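Local atomic coordinates of L-ornithine N(5)-monooxygenase (PDB entry 3S5W), a protein that catalyses the FAD- and NADPH-dependent hydroxylation of L-ornithine to N(5)-hydroxyornithine, the first step in making the hydroxamate siderophore pyoverdin. Residues F38-I47 with L133-S144; A48-L59 with A436-L447. All coordinates share one frame; numbering follows the deposited sequence.

Interaction 1. Residues F38-I47 with L133-S144; sequences FGPSNIALAI and LRWVASHFQEQS. With FAD (flavin-adenine dinucleotide), chain C.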
loop_
_atom_site.group_PDB
_atom_site.type_symbol
_atom_site.label_atom_id
_atom_site.label_comp_id
_atom_site.label_asym_id
_atom_site.label_seq_id
_atom_site.Cartn_x
_atom_site.Cartn_y
_atom_site.Cartn_z
ATOM N N PHE A 38 -10.338 5.921 -1.809
ATOM C CA PHE A 38 -11.295 4.847 -2.031
ATOM C C PHE A 38 -10.531 3.617 -2.534
ATOM O O PHE A 38 -10.899 3.004 -3.539
ATOM C CB PHE A 38 -12.412 5.260 -3.015
ATOM C CG PHE A 38 -13.694 4.461 -2.844
ATOM C CD1 PHE A 38 -14.171 4.155 -1.556
ATOM C CD2 PHE A 38 -14.420 4.024 -3.949
ATOM C CE1 PHE A 38 -15.353 3.447 -1.367
ATOM C CE2 PHE A 38 -15.620 3.303 -3.780
ATOM C CZ PHE A 38 -16.077 3.008 -2.477
ATOM N N GLY A 39 -9.438 3.300 -1.843
ATOM C CA GLY A 39 -8.748 2.016 -2.041
ATOM C C GLY A 39 -9.424 0.931 -1.202
ATOM O O GLY A 39 -10.487 1.163 -0.586
ATOM N N PRO A 40 -8.798 -0.266 -1.128
ATOM C CA PRO A 40 -9.381 -1.384 -0.401
ATOM C C PRO A 40 -9.889 -1.058 1.001
ATOM O O PRO A 40 -10.952 -1.535 1.370
ATOM C CB PRO A 40 -8.233 -2.419 -0.354
ATOM C CG PRO A 40 -7.453 -2.151 -1.642
ATOM C CD PRO A 40 -7.630 -0.659 -1.942
ATOM N N SER A 41 -9.164 -0.241 1.774
ATOM C CA SER A 41 -9.622 0.054 3.137
ATOM C C SER A 41 -11.020 0.694 3.129
ATOM O O SER A 41 -11.905 0.297 3.877
ATOM C CB SER A 41 -8.635 0.965 3.872
ATOM O OG SER A 41 -7.501 0.226 4.255
ATOM N N ASN A 42 -11.193 1.713 2.301
ATOM C CA ASN A 42 -12.458 2.422 2.304
ATOM C C ASN A 42 -13.535 1.750 1.476
ATOM O O ASN A 42 -14.708 1.908 1.774
ATOM C CB ASN A 42 -12.269 3.895 1.955
ATOM C CG ASN A 42 -11.735 4.708 3.144
ATOM O OD1 ASN A 42 -11.714 4.239 4.290
ATOM N ND2 ASN A 42 -11.341 5.936 2.874
ATOM N N ILE A 43 -13.146 0.971 0.470
ATOM C CA ILE A 43 -14.132 0.145 -0.247
ATOM C C ILE A 43 -14.709 -0.878 0.750
ATOM O O ILE A 43 -15.920 -1.058 0.828
ATOM C CB ILE A 43 -13.520 -0.581 -1.484
ATOM C CG1 ILE A 43 -12.961 0.418 -2.501
ATOM C CG2 ILE A 43 -14.573 -1.415 -2.150
ATOM C CD1 ILE A 43 -12.029 -0.163 -3.590
ATOM N N ALA A 44 -13.837 -1.561 1.505
ATOM C CA ALA A 44 -14.318 -2.518 2.507
ATOM C C ALA A 44 -15.252 -1.842 3.527
ATOM O O ALA A 44 -16.260 -2.430 3.984
ATOM C CB ALA A 44 -13.123 -3.175 3.250
ATOM N N LEU A 45 -14.878 -0.637 3.926
ATOM C CA LEU A 45 -15.728 0.156 4.812
ATOM C C LEU A 45 -17.119 0.506 4.196
ATOM O O LEU A 45 -18.136 0.373 4.886
ATOM C CB LEU A 45 -14.996 1.418 5.261
ATOM C CG LEU A 45 -15.781 2.366 6.190
ATOM C CD1 LEU A 45 -16.165 1.632 7.482
ATOM C CD2 LEU A 45 -14.856 3.528 6.500
ATOM N N ALA A 46 -17.161 0.911 2.929
ATOM C CA ALA A 46 -18.419 1.201 2.224
ATOM C C ALA A 46 -19.348 -0.027 2.228
ATOM O O ALA A 46 -20.590 0.084 2.421
ATOM C CB ALA A 46 -18.128 1.632 0.759
ATOM N N ILE A 47 -18.753 -1.200 2.012
ATOM C CA ILE A 47 -19.514 -2.456 2.086
ATOM C C ILE A 47 -20.088 -2.684 3.482
ATOM O O ILE A 47 -21.279 -3.021 3.632
ATOM C CB ILE A 47 -18.651 -3.689 1.692
ATOM C CG1 ILE A 47 -18.172 -3.564 0.255
ATOM C CG2 ILE A 47 -19.422 -4.995 1.923
ATOM C CD1 ILE A 47 -17.016 -4.533 -0.093
ATOM N N LEU A 133 -11.355 -5.275 -7.500
ATOM C CA LEU A 133 -11.559 -4.058 -6.714
ATOM C C LEU A 133 -12.386 -3.020 -7.484
ATOM O O LEU A 133 -13.285 -2.398 -6.906
ATOM C CB LEU A 133 -10.204 -3.460 -6.327
ATOM C CG LEU A 133 -9.465 -4.300 -5.288
ATOM C CD1 LEU A 133 -8.079 -3.723 -5.105
ATOM C CD2 LEU A 133 -10.197 -4.355 -3.904
ATOM N N ARG A 134 -12.063 -2.848 -8.768
ATOM C CA ARG A 134 -12.813 -1.904 -9.634
ATOM C C ARG A 134 -14.262 -2.362 -9.746
ATOM O O ARG A 134 -15.183 -1.555 -9.684
ATOM C CB ARG A 134 -12.164 -1.831 -11.003
ATOM C CG ARG A 134 -10.853 -1.044 -10.965
ATOM C CD ARG A 134 -10.054 -1.138 -12.250
ATOM N NE ARG A 134 -10.871 -0.862 -13.426
ATOM C CZ ARG A 134 -11.080 0.343 -13.946
ATOM N NH1 ARG A 134 -10.517 1.425 -13.410
ATOM N NH2 ARG A 134 -11.860 0.463 -15.013
ATOM N N TRP A 135 -14.465 -3.669 -9.888
ATOM C CA TRP A 135 -15.818 -4.199 -9.996
ATOM C C TRP A 135 -16.608 -3.943 -8.703
ATOM O O TRP A 135 -17.738 -3.473 -8.766
ATOM C CB TRP A 135 -15.805 -5.684 -10.358
ATOM C CG TRP A 135 -17.177 -6.320 -10.361
ATOM C CD1 TRP A 135 -18.121 -6.246 -11.359
ATOM C CD2 TRP A 135 -17.749 -7.121 -9.319
ATOM N NE1 TRP A 135 -19.240 -6.957 -11.000
ATOM C CE2 TRP A 135 -19.041 -7.507 -9.755
ATOM C CE3 TRP A 135 -17.295 -7.549 -8.052
ATOM C CZ2 TRP A 135 -19.892 -8.302 -8.965
ATOM C CZ3 TRP A 135 -18.130 -8.340 -7.269
ATOM C CH2 TRP A 135 -19.413 -8.720 -7.731
ATOM N N VAL A 136 -16.007 -4.205 -7.540
ATOM C CA VAL A 136 -16.687 -3.953 -6.276
ATOM C C VAL A 136 -17.012 -2.441 -6.152
ATOM O O VAL A 136 -18.139 -2.104 -5.818
ATOM C CB VAL A 136 -15.886 -4.423 -5.056
ATOM C CG1 VAL A 136 -16.561 -3.996 -3.733
ATOM C CG2 VAL A 136 -15.770 -5.982 -5.057
ATOM N N ALA A 137 -16.009 -1.586 -6.378
ATOM C CA ALA A 137 -16.136 -0.123 -6.221
ATOM C C ALA A 137 -17.238 0.461 -7.126
ATOM O O ALA A 137 -17.911 1.395 -6.714
ATOM C CB ALA A 137 -14.787 0.580 -6.496
ATOM N N SER A 138 -17.419 -0.103 -8.322
ATOM C CA SER A 138 -18.477 0.292 -9.263
ATOM C C SER A 138 -19.902 0.086 -8.720
ATOM O O SER A 138 -20.860 0.533 -9.354
ATOM C CB SER A 138 -18.332 -0.437 -10.617
ATOM O OG SER A 138 -18.886 -1.741 -10.517
ATOM N N HIS A 139 -20.057 -0.589 -7.573
ATOM C CA HIS A 139 -21.364 -0.664 -6.887
ATOM C C HIS A 139 -21.609 0.497 -5.921
ATOM O O HIS A 139 -22.660 0.553 -5.270
ATOM C CB HIS A 139 -21.528 -1.991 -6.135
ATOM C CG HIS A 139 -21.608 -3.176 -7.038
ATOM N ND1 HIS A 139 -20.494 -3.740 -7.622
ATOM C CD2 HIS A 139 -22.673 -3.889 -7.480
ATOM C CE1 HIS A 139 -20.870 -4.748 -8.390
ATOM N NE2 HIS A 139 -22.186 -4.866 -8.311
ATOM N N PHE A 140 -20.641 1.418 -5.829
ATOM C CA PHE A 140 -20.695 2.516 -4.837
ATOM C C PHE A 140 -20.539 3.890 -5.493
ATOM O O PHE A 140 -20.038 4.843 -4.879
ATOM C CB PHE A 140 -19.679 2.280 -3.692
ATOM C CG PHE A 140 -19.978 1.056 -2.912
ATOM C CD1 PHE A 140 -19.482 -0.183 -3.322
ATOM C CD2 PHE A 140 -20.808 1.116 -1.801
ATOM C CE1 PHE A 140 -19.820 -1.358 -2.632
ATOM C CE2 PHE A 140 -21.137 -0.046 -1.107
ATOM C CZ PHE A 140 -20.630 -1.275 -1.519
ATOM N N GLN A 141 -20.984 3.965 -6.748
ATOM C CA GLN A 141 -20.898 5.162 -7.574
ATOM C C GLN A 141 -21.584 6.381 -6.951
ATOM O O GLN A 141 -21.115 7.502 -7.141
ATOM C CB GLN A 141 -21.439 4.892 -8.968
ATOM C CG GLN A 141 -20.468 4.106 -9.858
ATOM C CD GLN A 141 -21.091 3.664 -11.187
ATOM O OE1 GLN A 141 -21.071 2.476 -11.538
ATOM N NE2 GLN A 141 -21.640 4.619 -11.931
ATOM N N GLU A 142 -22.658 6.163 -6.199
ATOM C CA GLU A 142 -23.335 7.271 -5.505
ATOM C C GLU A 142 -22.510 7.838 -4.360
ATOM O O GLU A 142 -22.675 9.006 -3.993
ATOM C CB GLU A 142 -24.731 6.880 -5.015
ATOM C CG GLU A 142 -25.775 6.868 -6.152
ATOM C CD GLU A 142 -27.198 6.594 -5.671
ATOM O OE1 GLU A 142 -27.373 5.860 -4.665
ATOM O OE2 GLU A 142 -28.147 7.104 -6.319
ATOM N N GLN A 143 -21.600 7.019 -3.831
ATOM C CA GLN A 143 -20.759 7.422 -2.720
ATOM C C GLN A 143 -19.334 7.802 -3.102
ATOM O O GLN A 143 -18.638 8.423 -2.324
ATOM C CB GLN A 143 -20.750 6.348 -1.637
ATOM C CG GLN A 143 -22.124 6.161 -0.999
ATOM C CD GLN A 143 -22.170 5.097 0.045
ATOM O OE1 GLN A 143 -21.359 4.162 0.053
ATOM N NE2 GLN A 143 -23.135 5.221 0.953
ATOM N N SER A 144 -18.873 7.444 -4.282
ATOM C CA SER A 144 -17.485 7.732 -4.614
ATOM C C SER A 144 -17.360 9.026 -5.422
ATOM O O SER A 144 -18.253 9.358 -6.195
ATOM C CB SER A 144 -16.884 6.556 -5.379
ATOM O OG SER A 144 -17.546 6.401 -6.619
HETATM P PA FAD C . -4.357 2.245 -0.890
HETATM O O1A FAD C . -2.962 2.730 -1.007
HETATM O O2A FAD C . -4.683 0.974 -1.695
HETATM O O5B FAD C . -5.386 3.407 -1.372
HETATM C C5B FAD C . -5.176 4.733 -0.947
HETATM C C4B FAD C . -6.014 5.575 -1.893
HETATM O O4B FAD C . -5.954 6.900 -1.439
HETATM C C3B FAD C . -5.417 5.568 -3.297
HETATM O O3B FAD C . -6.374 5.096 -4.224
HETATM C C2B FAD C . -5.031 7.030 -3.558
HETATM O O2B FAD C . -5.382 7.457 -4.869
HETATM C C1B FAD C . -5.885 7.760 -2.566
HETATM N N9A FAD C . -5.328 9.004 -2.042
HETATM C C8A FAD C . -4.078 9.215 -1.469
HETATM N N7A FAD C . -4.033 10.516 -1.052
HETATM C C5A FAD C . -5.232 11.094 -1.332
HETATM C C6A FAD C . -5.723 12.382 -1.124
HETATM N N6A FAD C . -5.064 13.243 -0.330
HETATM N N1A FAD C . -7.019 12.670 -1.545
HETATM C C2A FAD C . -7.831 11.727 -2.142
HETATM N N3A FAD C . -7.344 10.440 -2.350
HETATM C C4A FAD C . -6.062 10.145 -1.948
HETATM N N1 FAD C . -1.378 -6.187 0.492
HETATM C C2 FAD C . -1.787 -7.513 0.539
HETATM O O2 FAD C . -2.440 -7.923 1.484
HETATM N N3 FAD C . -1.463 -8.386 -0.479
HETATM C C4 FAD C . -0.743 -7.971 -1.572
HETATM O O4 FAD C . -0.514 -8.782 -2.486
HETATM C C4X FAD C . -0.309 -6.633 -1.620
HETATM N N5 FAD C . 0.438 -6.186 -2.700
HETATM C C5X FAD C . 0.874 -4.872 -2.741
HETATM C C6 FAD C . 1.630 -4.435 -3.839
HETATM C C7 FAD C . 2.083 -3.124 -3.909
HETATM C C7M FAD C . 2.898 -2.729 -5.114
HETATM C C8 FAD C . 1.802 -2.253 -2.862
HETATM C C8M FAD C . 2.256 -0.821 -2.872
HETATM C C9 FAD C . 1.053 -2.675 -1.769
HETATM C C9A FAD C . 0.561 -3.985 -1.700
HETATM N N10 FAD C . -0.192 -4.430 -0.607
HETATM C C10 FAD C . -0.606 -5.757 -0.566
HETATM C "C1'" FAD C . -0.506 -3.548 0.562
HETATM C "C2'" FAD C . -1.565 -2.463 0.276
HETATM O "O2'" FAD C . -1.241 -1.421 1.203
HETATM C "C3'" FAD C . -2.955 -3.012 0.563
HETATM O "O3'" FAD C . -3.246 -4.179 -0.231
HETATM C "C4'" FAD C . -4.058 -1.969 0.251
HETATM O "O4'" FAD C . -3.832 -1.420 -1.041
HETATM C "C5'" FAD C . -4.230 -0.868 1.330
HETATM O "O5'" FAD C . -5.474 -0.238 1.086
HETATM P P FAD C . -5.770 1.308 1.460
HETATM O O1P FAD C . -7.132 1.600 0.881
HETATM O O2P FAD C . -5.587 1.441 2.947
HETATM O O3P FAD C . -4.631 2.105 0.677
HETATM O O HOH W 1 -22.063 2.213 1.872
#
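Phe-38 to Ile-47 and Leu-133 to Ser-144 meet where helix 40-47 packs against the last part of helix 126-137 and the chain that follows it. The axes of helices 40-47 and 133-137 approach to 10.6 Å, with their directions 39° apart. The backbones come nearest at Ile-43 and Ala-137, whose CA atoms are 6.3 Å apart. A type I turn from Ala-137 to Phe-140 brings Phe-140 beside Ala-46.

No direct hydrogen bond joins the segments; the contact is almost wholly apolar. Ala-46 CB sits over one face of the Phe-140 ring, a CH-pi contact 4.1 Å from its centroid. Ile-47 CG1 comes to Phe-140 CZ, the two side chains crossing at about a right angle. With chi1 at -156°, the Phe-38 side chain turns away from its own backbone N and reaches the second segment. There Phe-140 CB lies at the edge of the Phe-38 ring, 3.9 Å from Phe-38 CZ. Ala-137 CB and Ser-144 CB also touch it.

The first segment belongs to the dinucleotide-binding motif of the FAD domain: strand 30-36, a turn, then helix 40-56. Gly-39 is the N-cap, and its backbone lies close against the FAD phosphate, with Gly-39 C 3.2 Å from FAD O1P. Ser-41 N donates to FAD O1P at 2.9 Å, and Ser-41 OG donates to FAD O2P.

Val-136 CG1 fits between two isoleucines, 3.6 Å from Ile-43 CG2 and 3.7 Å from Ile-47 CD1. Nearer the cofactor, Leu-133 CD1 packs on Pro-40 CG; Leu-133 also touches the FAD-binding Trp-72. At the other end a water donates to both Ala-46 O and Gln-143 OE1, linking the segments through polar atoms.

Interaction 2. Residues A48-L59 with A436-L447; sequences ALQERAQAQGAL and AEEISGSLYQHL. With PO4 (phosphate ion), chain G.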
loop_
_atom_site.group_PDB
_atom_site.type_symbol
_atom_site.label_atom_id
_atom_site.label_comp_id
_atom_site.label_asym_id
_atom_site.label_seq_id
_atom_site.Cartn_x
_atom_site.Cartn_y
_atom_site.Cartn_z
ATOM N N ALA A 48 -19.253 -2.521 4.503
ATOM C CA ALA A 48 -19.699 -2.789 5.867
ATOM C C ALA A 48 -20.800 -1.786 6.295
ATOM O O ALA A 48 -21.763 -2.163 6.999
ATOM C CB ALA A 48 -18.543 -2.735 6.809
ATOM N N LEU A 49 -20.661 -0.542 5.840
ATOM C CA LEU A 49 -21.697 0.499 6.061
ATOM C C LEU A 49 -23.008 0.123 5.408
ATOM O O LEU A 49 -24.063 0.231 6.047
ATOM C CB LEU A 49 -21.245 1.884 5.571
ATOM C CG LEU A 49 -20.112 2.550 6.345
ATOM C CD1 LEU A 49 -19.560 3.760 5.587
ATOM C CD2 LEU A 49 -20.517 2.895 7.761
ATOM N N GLN A 50 -22.940 -0.343 4.158
ATOM C CA GLN A 50 -24.121 -0.823 3.421
ATOM C C GLN A 50 -24.838 -2.008 4.105
ATOM O O GLN A 50 -26.086 -2.070 4.089
ATOM C CB GLN A 50 -23.788 -1.139 1.952
ATOM C CG GLN A 50 -24.930 -1.808 1.189
ATOM C CD GLN A 50 -24.615 -2.051 -0.271
ATOM O OE1 GLN A 50 -25.028 -1.282 -1.142
ATOM N NE2 GLN A 50 -23.876 -3.117 -0.552
ATOM N N GLU A 51 -24.066 -2.934 4.707
ATOM C CA GLU A 51 -24.654 -4.054 5.482
ATOM C C GLU A 51 -25.418 -3.610 6.716
ATOM O O GLU A 51 -26.401 -4.241 7.089
ATOM C CB GLU A 51 -23.592 -5.087 5.924
ATOM C CG GLU A 51 -22.853 -5.737 4.743
ATOM C CD GLU A 51 -21.848 -6.857 5.142
ATOM O OE1 GLU A 51 -21.571 -7.050 6.355
ATOM O OE2 GLU A 51 -21.344 -7.543 4.211
ATOM N N ARG A 52 -24.951 -2.540 7.349
ATOM C CA ARG A 52 -25.566 -2.014 8.558
ATOM C C ARG A 52 -26.795 -1.131 8.295
ATOM O O ARG A 52 -27.607 -0.930 9.201
ATOM C CB ARG A 52 -24.541 -1.225 9.363
ATOM C CG ARG A 52 -23.436 -2.050 9.990
ATOM C CD ARG A 52 -22.503 -1.186 10.808
ATOM N NE ARG A 52 -21.473 -1.962 11.518
ATOM C CZ ARG A 52 -21.632 -2.580 12.689
ATOM N NH1 ARG A 52 -22.791 -2.533 13.325
ATOM N NH2 ARG A 52 -20.617 -3.244 13.243
ATOM N N ALA A 53 -26.921 -0.635 7.061
ATOM C CA ALA A 53 -27.912 0.371 6.674
ATOM C C ALA A 53 -29.363 -0.042 6.934
ATOM O O ALA A 53 -30.124 0.751 7.492
ATOM C CB ALA A 53 -27.719 0.800 5.213
ATOM N N GLN A 54 -29.749 -1.265 6.562
ATOM C CA GLN A 54 -31.138 -1.703 6.801
ATOM C C GLN A 54 -31.518 -1.665 8.285
ATOM O O GLN A 54 -32.513 -1.037 8.652
ATOM C CB GLN A 54 -31.443 -3.066 6.180
ATOM C CG GLN A 54 -32.828 -3.081 5.488
ATOM C CD GLN A 54 -33.538 -4.422 5.568
ATOM O OE1 GLN A 54 -33.013 -5.396 6.121
ATOM N NE2 GLN A 54 -34.747 -4.479 5.010
ATOM N N ALA A 55 -30.699 -2.269 9.141
ATOM C CA ALA A 55 -31.009 -2.318 10.564
ATOM C C ALA A 55 -30.769 -1.009 11.316
ATOM O O ALA A 55 -31.449 -0.751 12.304
ATOM C CB ALA A 55 -30.277 -3.459 11.240
ATOM N N GLN A 56 -29.809 -0.193 10.872
ATOM C CA GLN A 56 -29.408 1.012 11.625
ATOM C C GLN A 56 -29.599 2.346 10.884
ATOM O O GLN A 56 -29.255 3.393 11.423
ATOM C CB GLN A 56 -27.958 0.888 12.117
ATOM C CG GLN A 56 -27.677 -0.339 12.958
ATOM C CD GLN A 56 -26.194 -0.552 13.250
ATOM O OE1 GLN A 56 -25.547 -1.409 12.632
ATOM N NE2 GLN A 56 -25.653 0.212 14.186
ATOM N N GLY A 57 -30.143 2.309 9.671
ATOM C CA GLY A 57 -30.364 3.502 8.841
ATOM C C GLY A 57 -29.202 3.841 7.915
ATOM O O GLY A 57 -28.050 3.800 8.332
ATOM N N ALA A 58 -29.494 4.163 6.658
ATOM C CA ALA A 58 -28.458 4.552 5.697
ATOM C C ALA A 58 -27.831 5.870 6.127
ATOM O O ALA A 58 -28.544 6.779 6.561
ATOM C CB ALA A 58 -29.034 4.675 4.305
ATOM N N LEU A 59 -26.507 5.973 6.037
ATOM C CA LEU A 59 -25.806 7.232 6.335
ATOM C C LEU A 59 -25.524 7.999 5.054
ATOM O O LEU A 59 -25.609 7.436 3.964
ATOM C CB LEU A 59 -24.504 6.990 7.113
ATOM C CG LEU A 59 -24.584 6.421 8.532
ATOM C CD1 LEU A 59 -23.199 6.093 9.049
ATOM C CD2 LEU A 59 -25.308 7.355 9.513
ATOM N N ALA A 436 -13.378 -3.108 8.845
ATOM C CA ALA A 436 -14.527 -2.395 8.304
ATOM C C ALA A 436 -15.735 -2.520 9.245
ATOM O O ALA A 436 -16.452 -1.538 9.479
ATOM C CB ALA A 436 -14.889 -2.940 6.929
ATOM N N GLU A 437 -15.962 -3.727 9.763
ATOM C CA GLU A 437 -17.062 -3.963 10.703
ATOM C C GLU A 437 -16.814 -3.171 11.991
ATOM O O GLU A 437 -17.746 -2.609 12.578
ATOM C CB GLU A 437 -17.174 -5.443 11.039
ATOM C CG GLU A 437 -18.255 -5.755 12.074
ATOM C CD GLU A 437 -18.664 -7.215 12.049
ATOM O OE1 GLU A 437 -17.804 -8.072 12.325
ATOM O OE2 GLU A 437 -19.845 -7.498 11.743
ATOM N N GLU A 438 -15.559 -3.096 12.412
ATOM C CA GLU A 438 -15.227 -2.392 13.649
ATOM C C GLU A 438 -15.370 -0.856 13.531
ATOM O O GLU A 438 -15.971 -0.210 14.409
ATOM C CB GLU A 438 -13.838 -2.771 14.130
ATOM C CG GLU A 438 -13.757 -4.247 14.617
ATOM C CD GLU A 438 -12.330 -4.693 14.939
ATOM O OE1 GLU A 438 -11.374 -3.968 14.584
ATOM O OE2 GLU A 438 -12.160 -5.778 15.538
ATOM N N ILE A 439 -14.838 -0.286 12.454
ATOM C CA ILE A 439 -14.970 1.160 12.221
ATOM C C ILE A 439 -16.435 1.544 11.953
ATOM O O ILE A 439 -16.918 2.538 12.505
ATOM C CB ILE A 439 -14.057 1.637 11.090
ATOM C CG1 ILE A 439 -12.589 1.428 11.472
ATOM C CG2 ILE A 439 -14.338 3.116 10.765
ATOM C CD1 ILE A 439 -11.625 1.687 10.354
ATOM N N SER A 440 -17.141 0.763 11.128
ATOM C CA SER A 440 -18.534 1.075 10.826
ATOM C C SER A 440 -19.420 1.007 12.101
ATOM O O SER A 440 -20.275 1.881 12.295
ATOM C CB SER A 440 -19.100 0.254 9.665
ATOM O OG SER A 440 -19.188 -1.108 10.006
ATOM N N GLY A 441 -19.172 0.016 12.956
ATOM C CA GLY A 441 -19.840 -0.103 14.268
ATOM C C GLY A 441 -19.589 1.099 15.167
ATOM O O GLY A 441 -20.527 1.674 15.753
ATOM N N SER A 442 -18.327 1.468 15.304
ATOM C CA SER A 442 -17.951 2.614 16.111
ATOM C C SER A 442 -18.615 3.903 15.572
ATOM O O SER A 442 -19.111 4.722 16.350
ATOM C CB SER A 442 -16.442 2.761 16.114
ATOM O OG SER A 442 -16.032 3.948 16.773
ATOM N N LEU A 443 -18.596 4.080 14.251
ATOM C CA LEU A 443 -19.155 5.271 13.613
ATOM C C LEU A 443 -20.638 5.417 13.906
ATOM O O LEU A 443 -21.074 6.514 14.294
ATOM C CB LEU A 443 -18.906 5.266 12.104
ATOM C CG LEU A 443 -19.484 6.428 11.287
ATOM C CD1 LEU A 443 -18.895 7.765 11.742
ATOM C CD2 LEU A 443 -19.233 6.231 9.807
ATOM N N TYR A 444 -21.403 4.331 13.728
ATOM C CA TYR A 444 -22.837 4.348 14.065
ATOM C C TYR A 444 -23.053 4.660 15.541
ATOM O O TYR A 444 -23.943 5.438 15.873
ATOM C CB TYR A 444 -23.545 3.037 13.709
ATOM C CG TYR A 444 -24.095 2.981 12.304
ATOM C CD1 TYR A 444 -25.341 3.547 11.993
ATOM C CD2 TYR A 444 -23.383 2.358 11.288
ATOM C CE1 TYR A 444 -25.854 3.485 10.708
ATOM C CE2 TYR A 444 -23.874 2.296 9.999
ATOM C CZ TYR A 444 -25.112 2.855 9.706
ATOM O OH TYR A 444 -25.593 2.777 8.423
ATOM N N GLN A 445 -22.242 4.065 16.411
ATOM C CA GLN A 445 -22.310 4.338 17.846
ATOM C C GLN A 445 -22.048 5.822 18.143
ATOM O O GLN A 445 -22.748 6.423 18.964
ATOM C CB GLN A 445 -21.345 3.423 18.617
ATOM C CG GLN A 445 -21.341 3.567 20.158
ATOM C CD GLN A 445 -22.724 3.361 20.812
ATOM O OE1 GLN A 445 -23.497 2.477 20.421
ATOM N NE2 GLN A 445 -23.031 4.188 21.810
ATOM N N HIS A 446 -21.057 6.410 17.474
ATOM C CA HIS A 446 -20.763 7.828 17.641
ATOM C C HIS A 446 -21.881 8.744 17.114
ATOM O O HIS A 446 -22.227 9.733 17.765
ATOM C CB HIS A 446 -19.433 8.204 16.989
ATOM C CG HIS A 446 -19.226 9.682 16.864
ATOM N ND1 HIS A 446 -18.771 10.459 17.907
ATOM C CD2 HIS A 446 -19.435 10.531 15.828
ATOM C CE1 HIS A 446 -18.700 11.720 17.517
ATOM N NE2 HIS A 446 -19.098 11.792 16.260
ATOM N N LEU A 447 -22.419 8.420 15.943
ATOM C CA LEU A 447 -23.459 9.228 15.300
ATOM C C LEU A 447 -24.873 9.054 15.892
ATOM O O LEU A 447 -25.749 9.877 15.626
ATOM C CB LEU A 447 -23.474 8.994 13.786
ATOM C CG LEU A 447 -22.245 9.440 12.973
ATOM C CD1 LEU A 447 -22.376 9.010 11.517
ATOM C CD2 LEU A 447 -22.016 10.947 13.055
HETATM P P PO4 G . -17.997 10.496 21.364
HETATM O O1 PO4 G . -18.279 9.391 20.360
HETATM O O2 PO4 G . -17.625 11.768 20.624
HETATM O O3 PO4 G . -19.235 10.719 22.199
HETATM O O4 PO4 G . -16.860 10.101 22.284
HETATM O O HOH W 2 -20.576 -3.941 9.256
HETATM O O HOH W 3 -23.028 0.459 15.639
HETATM O O HOH W 4 -24.828 3.715 5.706
#
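Arg-52 and Tyr-444 carry the polar part of this contact between helices 48-56 and 436-447, whose axes cross at -44°. Arg-52 is extended from CG to NE and lays its guanidinium over Gly-441 CA. Arg-52 NE donates to Ser-440 OG at 2.9 Å, close to the guanidinium plane. Arg-52 NH2 donates to Glu-437 O at 3.0 Å, and NH1 to Gln-56 OE1 in its own helix. Tyr-444 OH donates to Gly-57 O at 2.7 Å and accepts from a water that also binds Leu-59 N.

The Tyr-444 ring is covered on both faces. Leu-59 CD1 makes a CH-pi contact 4.0 Å from the centroid of the Tyr-444 ring; the Gln-56 amide lies over the opposite face, its plane turned 32° from the ring. Leu-49 CD2 reaches Ser-440 CB at 3.6 Å, and Ala-48 CB meets Ala-436 CB. Arg-52 and Tyr-444 act as knobs into holes of the other helix.

Three separate acceptors fix the rotation of the guanidinium. Glu-437 O is shared with Gly-441 N, the two donors coming from opposite faces of its plane. The Arg-52 charge is thus met mainly by neutral oxygens; the Glu-437 carboxylate is near enough only for a probable long-range attraction.

In the fold
Helix 40-56 joins the two contacts, whose centres are 15 Å apart. Its first turns belong to interaction 1 and its later turns to interaction 2. The two touch directly where Ala-436 CB lies 3.3 Å from Ala-44 O and where Phe-140 CZ lies 3.9 Å from Gln-50 NE2. Only interaction 1 reaches the cofactor, through Gly-39, Pro-40 and Ser-41. There the Pro-40 side chain is about 13 Å from the bound hydroxyornithine. In interaction 2 the Ala-436 side chain is about 11 Å from FAD. Helix 432-447 still connects with the site, because Arg-435 hydrogen-bonds Ser-41 OG.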